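Local coordinates for protein single-stranded-DNA-specific exonuclease RecJ (Thermus thermophilus, PDB 2ZXR) that degrades single-stranded DNA exonucleolytically in the 5' to 3' direction, using divalent metal ions, preferably magnesium, as cofactor, at residues V27-F40 with E446-P460. Numbering follows the deposited sequence.
Sequences VGPEAALAYWHRGF and ELALLEPYGEGNPEP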
loop_
_atom_site.group_PDB
_atom_site.type_symbol
_atom_site.label_atom_id
_atom_site.label_comp_id
_atom_site.label_asym_id
_atom_site.label_seq_id
_atom_site.Cartn_x
_atom_site.Cartn_y
_atom_site.Cartn_z
ATOM N N VAL A 27 -0.496 -22.496 1.771
ATOM C CA VAL A 27 -1.695 -21.662 1.733
ATOM C C VAL A 27 -2.542 -21.935 0.499
ATOM O O VAL A 27 -2.069 -22.503 -0.484
ATOM C CB VAL A 27 -1.331 -20.134 1.739
ATOM C CG1 VAL A 27 -0.561 -19.771 3.017
ATOM C CG2 VAL A 27 -0.491 -19.787 0.499
ATOM N N GLY A 28 -3.805 -21.537 0.562
ATOM C CA GLY A 28 -4.690 -21.693 -0.573
ATOM C C GLY A 28 -4.310 -20.791 -1.744
ATOM O O GLY A 28 -3.355 -20.008 -1.653
ATOM N N PRO A 29 -5.052 -20.870 -2.865
ATOM C CA PRO A 29 -4.807 -20.076 -4.080
ATOM C C PRO A 29 -4.918 -18.534 -3.974
ATOM O O PRO A 29 -4.163 -17.830 -4.610
ATOM C CB PRO A 29 -5.792 -20.677 -5.093
ATOM C CG PRO A 29 -6.956 -21.111 -4.227
ATOM C CD PRO A 29 -6.259 -21.708 -2.999
ATOM N N GLU A 30 -5.831 -18.012 -3.168
ATOM C CA GLU A 30 -5.968 -16.558 -3.029
ATOM C C GLU A 30 -4.733 -15.912 -2.448
ATOM O O GLU A 30 -4.129 -15.019 -3.054
ATOM C CB GLU A 30 -7.159 -16.211 -2.137
ATOM C CG GLU A 30 -8.493 -16.671 -2.680
ATOM C CD GLU A 30 -8.715 -18.145 -2.452
ATOM O OE1 GLU A 30 -8.009 -18.729 -1.585
ATOM O OE2 GLU A 30 -9.595 -18.709 -3.132
ATOM N N ALA A 31 -4.356 -16.361 -1.260
ATOM C CA ALA A 31 -3.182 -15.835 -0.590
ATOM C C ALA A 31 -1.928 -16.078 -1.437
ATOM O O ALA A 31 -1.056 -15.206 -1.542
ATOM C CB ALA A 31 -3.042 -16.485 0.786
ATOM N N ALA A 32 -1.831 -17.255 -2.054
ATOM C CA ALA A 32 -0.664 -17.547 -2.891
ATOM C C ALA A 32 -0.580 -16.546 -4.040
ATOM O O ALA A 32 0.502 -16.204 -4.487
ATOM C CB ALA A 32 -0.730 -18.971 -3.438
ATOM N N LEU A 33 -1.725 -16.088 -4.525
ATOM C CA LEU A 33 -1.747 -15.109 -5.604
ATOM C C LEU A 33 -1.043 -13.835 -5.104
ATOM O O LEU A 33 -0.191 -13.255 -5.797
ATOM C CB LEU A 33 -3.199 -14.786 -5.961
ATOM C CG LEU A 33 -3.718 -15.125 -7.355
ATOM C CD1 LEU A 33 -5.256 -15.158 -7.349
ATOM C CD2 LEU A 33 -3.212 -14.085 -8.329
ATOM N N ALA A 34 -1.411 -13.409 -3.897
ATOM C CA ALA A 34 -0.828 -12.212 -3.270
ATOM C C ALA A 34 0.683 -12.389 -3.066
ATOM O O ALA A 34 1.491 -11.533 -3.466
ATOM C CB ALA A 34 -1.518 -11.937 -1.936
ATOM N N TYR A 35 1.076 -13.506 -2.457
ATOM C CA TYR A 35 2.497 -13.756 -2.252
ATOM C C TYR A 35 3.249 -13.764 -3.585
ATOM O O TYR A 35 4.314 -13.134 -3.698
ATOM C CB TYR A 35 2.717 -15.079 -1.520
ATOM C CG TYR A 35 2.166 -15.072 -0.123
ATOM C CD1 TYR A 35 2.597 -14.130 0.808
ATOM C CD2 TYR A 35 1.192 -15.984 0.264
ATOM C CE1 TYR A 35 2.057 -14.103 2.090
ATOM C CE2 TYR A 35 0.646 -15.960 1.525
ATOM C CZ TYR A 35 1.075 -15.022 2.438
ATOM O OH TYR A 35 0.512 -14.987 3.690
ATOM N N TRP A 36 2.702 -14.444 -4.600
ATOM C CA TRP A 36 3.386 -14.481 -5.893
ATOM C C TRP A 36 3.636 -13.066 -6.422
ATOM O O TRP A 36 4.735 -12.754 -6.893
ATOM C CB TRP A 36 2.589 -15.272 -6.928
ATOM C CG TRP A 36 3.338 -15.449 -8.233
ATOM C CD1 TRP A 36 4.286 -16.404 -8.519
ATOM C CD2 TRP A 36 3.206 -14.653 -9.415
ATOM N NE1 TRP A 36 4.745 -16.246 -9.808
ATOM C CE2 TRP A 36 4.103 -15.182 -10.381
ATOM C CE3 TRP A 36 2.420 -13.548 -9.759
ATOM C CZ2 TRP A 36 4.229 -14.636 -11.670
ATOM C CZ3 TRP A 36 2.547 -13.004 -11.043
ATOM C CH2 TRP A 36 3.448 -13.553 -11.981
ATOM N N HIS A 37 2.624 -12.211 -6.330
ATOM C CA HIS A 37 2.740 -10.833 -6.786
ATOM C C HIS A 37 3.718 -9.980 -5.982
ATOM O O HIS A 37 4.358 -9.098 -6.543
ATOM C CB HIS A 37 1.369 -10.146 -6.769
ATOM C CG HIS A 37 0.520 -10.465 -7.963
ATOM N ND1 HIS A 37 0.945 -10.247 -9.259
ATOM C CD2 HIS A 37 -0.722 -10.997 -8.060
ATOM C CE1 HIS A 37 0.004 -10.635 -10.100
ATOM N NE2 HIS A 37 -1.018 -11.094 -9.399
ATOM N N ARG A 38 3.816 -10.230 -4.678
ATOM C CA ARG A 38 4.684 -9.459 -3.801
ATOM C C ARG A 38 6.066 -10.060 -3.785
ATOM O O ARG A 38 6.920 -9.619 -3.027
ATOM C CB ARG A 38 4.153 -9.453 -2.360
ATOM C CG ARG A 38 2.662 -9.218 -2.189
ATOM C CD ARG A 38 2.324 -7.755 -2.079
ATOM N NE ARG A 38 0.890 -7.502 -2.198
ATOM C CZ ARG A 38 0.075 -7.222 -1.187
ATOM N NH1 ARG A 38 0.542 -7.161 0.054
ATOM N NH2 ARG A 38 -1.206 -6.968 -1.429
ATOM N N GLY A 39 6.278 -11.084 -4.598
ATOM C CA GLY A 39 7.579 -11.727 -4.656
ATOM C C GLY A 39 7.896 -12.718 -3.551
ATOM O O GLY A 39 9.053 -13.109 -3.405
ATOM N N PHE A 40 6.906 -13.122 -2.758
ATOM C CA PHE A 40 7.164 -14.102 -1.701
ATOM C C PHE A 40 7.057 -15.506 -2.295
ATOM O O PHE A 40 5.973 -15.940 -2.677
ATOM C CB PHE A 40 6.164 -13.945 -0.548
ATOM C CG PHE A 40 6.284 -12.633 0.186
ATOM C CD1 PHE A 40 5.606 -11.507 -0.258
ATOM C CD2 PHE A 40 7.092 -12.524 1.315
ATOM C CE1 PHE A 40 5.728 -10.286 0.409
ATOM C CE2 PHE A 40 7.220 -11.308 1.989
ATOM C CZ PHE A 40 6.537 -10.190 1.535
ATOM N N GLU A 446 -4.733 -17.064 6.203
ATOM C CA GLU A 446 -3.617 -17.248 5.262
ATOM C C GLU A 446 -2.969 -15.926 4.815
ATOM O O GLU A 446 -1.761 -15.880 4.561
ATOM C CB GLU A 446 -4.077 -18.076 4.043
ATOM C CG GLU A 446 -4.238 -19.583 4.341
ATOM C CD GLU A 446 -5.025 -20.328 3.269
ATOM O OE1 GLU A 446 -5.268 -19.754 2.186
ATOM O OE2 GLU A 446 -5.403 -21.497 3.504
ATOM N N LEU A 447 -3.764 -14.863 4.715
ATOM C CA LEU A 447 -3.268 -13.537 4.328
ATOM C C LEU A 447 -2.491 -12.880 5.474
ATOM O O LEU A 447 -1.721 -11.944 5.255
ATOM C CB LEU A 447 -4.431 -12.614 3.964
ATOM C CG LEU A 447 -5.161 -13.000 2.679
ATOM C CD1 LEU A 447 -6.381 -12.112 2.471
ATOM C CD2 LEU A 447 -4.208 -12.879 1.520
ATOM N N ALA A 448 -2.707 -13.379 6.688
ATOM C CA ALA A 448 -2.077 -12.852 7.887
ATOM C C ALA A 448 -0.568 -12.758 7.789
ATOM O O ALA A 448 0.025 -11.795 8.263
ATOM C CB ALA A 448 -2.455 -13.717 9.096
ATOM N N LEU A 449 0.046 -13.765 7.177
ATOM C CA LEU A 449 1.494 -13.809 7.048
ATOM C C LEU A 449 2.100 -12.656 6.247
ATOM O O LEU A 449 3.295 -12.417 6.334
ATOM C CB LEU A 449 1.924 -15.144 6.425
ATOM C CG LEU A 449 1.912 -16.314 7.418
ATOM C CD1 LEU A 449 2.870 -15.983 8.566
ATOM C CD2 LEU A 449 0.485 -16.558 7.948
ATOM N N LEU A 450 1.268 -11.962 5.472
ATOM C CA LEU A 450 1.713 -10.842 4.655
ATOM C C LEU A 450 2.144 -9.648 5.487
ATOM O O LEU A 450 2.859 -8.764 5.012
ATOM C CB LEU A 450 0.590 -10.396 3.717
ATOM C CG LEU A 450 0.548 -11.093 2.357
ATOM C CD1 LEU A 450 -0.735 -10.697 1.611
ATOM C CD2 LEU A 450 1.801 -10.703 1.567
ATOM N N GLU A 451 1.672 -9.604 6.720
ATOM C CA GLU A 451 2.006 -8.502 7.592
ATOM C C GLU A 451 3.476 -8.538 7.968
ATOM O O GLU A 451 4.096 -9.607 8.001
ATOM C CB GLU A 451 1.149 -8.572 8.824
ATOM C CG GLU A 451 -0.306 -8.538 8.488
ATOM C CD GLU A 451 -1.136 -8.273 9.705
ATOM O OE1 GLU A 451 -1.388 -7.080 9.999
ATOM O OE2 GLU A 451 -1.524 -9.260 10.377
ATOM N N PRO A 452 4.045 -7.366 8.296
ATOM C CA PRO A 452 3.374 -6.055 8.334
ATOM C C PRO A 452 3.051 -5.372 6.997
ATOM O O PRO A 452 3.907 -5.293 6.102
ATOM C CB PRO A 452 4.327 -5.219 9.169
ATOM C CG PRO A 452 5.676 -5.741 8.702
ATOM C CD PRO A 452 5.467 -7.249 8.670
ATOM N N TYR A 453 1.808 -4.896 6.876
ATOM C CA TYR A 453 1.352 -4.153 5.701
ATOM C C TYR A 453 1.900 -2.734 5.795
ATOM O O TYR A 453 2.032 -2.166 6.893
ATOM C CB TYR A 453 -0.187 -4.042 5.644
ATOM C CG TYR A 453 -0.892 -5.347 5.346
ATOM C CD1 TYR A 453 -0.516 -6.117 4.248
ATOM C CD2 TYR A 453 -1.907 -5.823 6.177
ATOM C CE1 TYR A 453 -1.123 -7.319 3.981
ATOM C CE2 TYR A 453 -2.533 -7.035 5.920
ATOM C CZ TYR A 453 -2.132 -7.776 4.808
ATOM O OH TYR A 453 -2.770 -8.941 4.475
ATOM N N GLY A 454 2.206 -2.158 4.645
ATOM C CA GLY A 454 2.709 -0.790 4.617
ATOM C C GLY A 454 3.041 -0.364 3.206
ATOM O O GLY A 454 2.604 -0.999 2.241
ATOM N N GLU A 455 3.805 0.716 3.087
ATOM C CA GLU A 455 4.220 1.212 1.794
ATOM C C GLU A 455 4.654 0.039 0.915
ATOM O O GLU A 455 4.325 -0.027 -0.269
ATOM C CB GLU A 455 5.380 2.209 1.959
ATOM C CG GLU A 455 6.056 2.603 0.649
ATOM C CD GLU A 455 5.100 3.302 -0.329
ATOM O OE1 GLU A 455 3.997 3.716 0.090
ATOM O OE2 GLU A 455 5.469 3.444 -1.512
ATOM N N GLY A 456 5.389 -0.905 1.464
ATOM C CA GLY A 456 5.757 -2.015 0.593
ATOM C C GLY A 456 4.644 -2.956 0.069
ATOM O O GLY A 456 4.549 -3.240 -1.120
ATOM N N ASN A 457 3.838 -3.490 0.977
ATOM C CA ASN A 457 2.773 -4.408 0.613
ATOM C C ASN A 457 1.532 -3.909 1.285
ATOM O O ASN A 457 1.396 -4.037 2.503
ATOM C CB ASN A 457 3.061 -5.858 1.112
ATOM C CG ASN A 457 3.625 -5.864 2.482
ATOM O OD1 ASN A 457 3.371 -6.748 3.322
ATOM N ND2 ASN A 457 4.420 -4.847 2.738
ATOM N N PRO A 458 0.624 -3.291 0.507
ATOM C CA PRO A 458 -0.627 -2.785 1.065
ATOM C C PRO A 458 -1.527 -3.984 1.302
ATOM O O PRO A 458 -1.341 -5.033 0.713
ATOM C CB PRO A 458 -1.163 -1.893 -0.044
ATOM C CG PRO A 458 -0.715 -2.589 -1.267
ATOM C CD PRO A 458 0.719 -2.973 -0.930
ATOM N N GLU A 459 -2.483 -3.859 2.195
ATOM C CA GLU A 459 -3.374 -4.964 2.416
ATOM C C GLU A 459 -4.110 -5.229 1.068
ATOM O O GLU A 459 -4.500 -4.292 0.350
ATOM C CB GLU A 459 -4.343 -4.577 3.521
ATOM C CG GLU A 459 -5.281 -5.651 3.959
ATOM C CD GLU A 459 -5.989 -5.250 5.230
ATOM O OE1 GLU A 459 -5.776 -4.113 5.700
ATOM O OE2 GLU A 459 -6.749 -6.065 5.753
ATOM N N PRO A 460 -4.271 -6.505 0.694
ATOM C CA PRO A 460 -4.963 -6.832 -0.566
ATOM C C PRO A 460 -6.457 -6.483 -0.591
ATOM O O PRO A 460 -7.146 -6.548 0.441
ATOM C CB PRO A 460 -4.755 -8.339 -0.697
ATOM C CG PRO A 460 -4.668 -8.787 0.699
ATOM C CD PRO A 460 -3.804 -7.730 1.367
HETATM O O HOH W 1 -5.962 -18.205 -0.120
#
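Tyr35 of helix 29-37 and Arg38 just after it reach across to the end of helix 440-447 and the loop after it, in the OB domain. The contact thus packs an N-terminal helix on the OB-fold region, away from the metal site. Tyr35 OH donates a hydrogen bond of 2.6 Å to Glu446 O. It arrives in the carbonyl plane, with a C=O...O angle of 160°. The bond holds the phenol while Leu450 CG and CD2 press obliquely on its CE1 side, CG at 3.4 Å from CE1. Leu450 is shared: CD1 meets Ala34 CB at 3.8 Å, and CD2 also touches Phe40 CE1. Leu447 CD2 lies against Ala31.

Near the start of helix 29-37, Glu446 reaches in: its CG is anti to its own carbonyl carbon (chi1 -75°) and the chain beyond is extended. It slides past Val27 and brings OE1 to the N-cap residue Gly28, whose N gives it a weak hydrogen bond. A water links OE1 to Glu30 OE1 and Ala31 N. OE2 forms a salt bridge with Arg625 of helix 624-639, which probably favours a charged carboxylate.

Beyond the other end of the helix, Arg38 bends at chi2 (-89°). The side chain then crosses that of Asn457 at about a right angle, and Pro458 CD lies over one face of the guanidinium. Arg38 NH2 makes a weak hydrogen bond of 2.9 Å to Pro458 O.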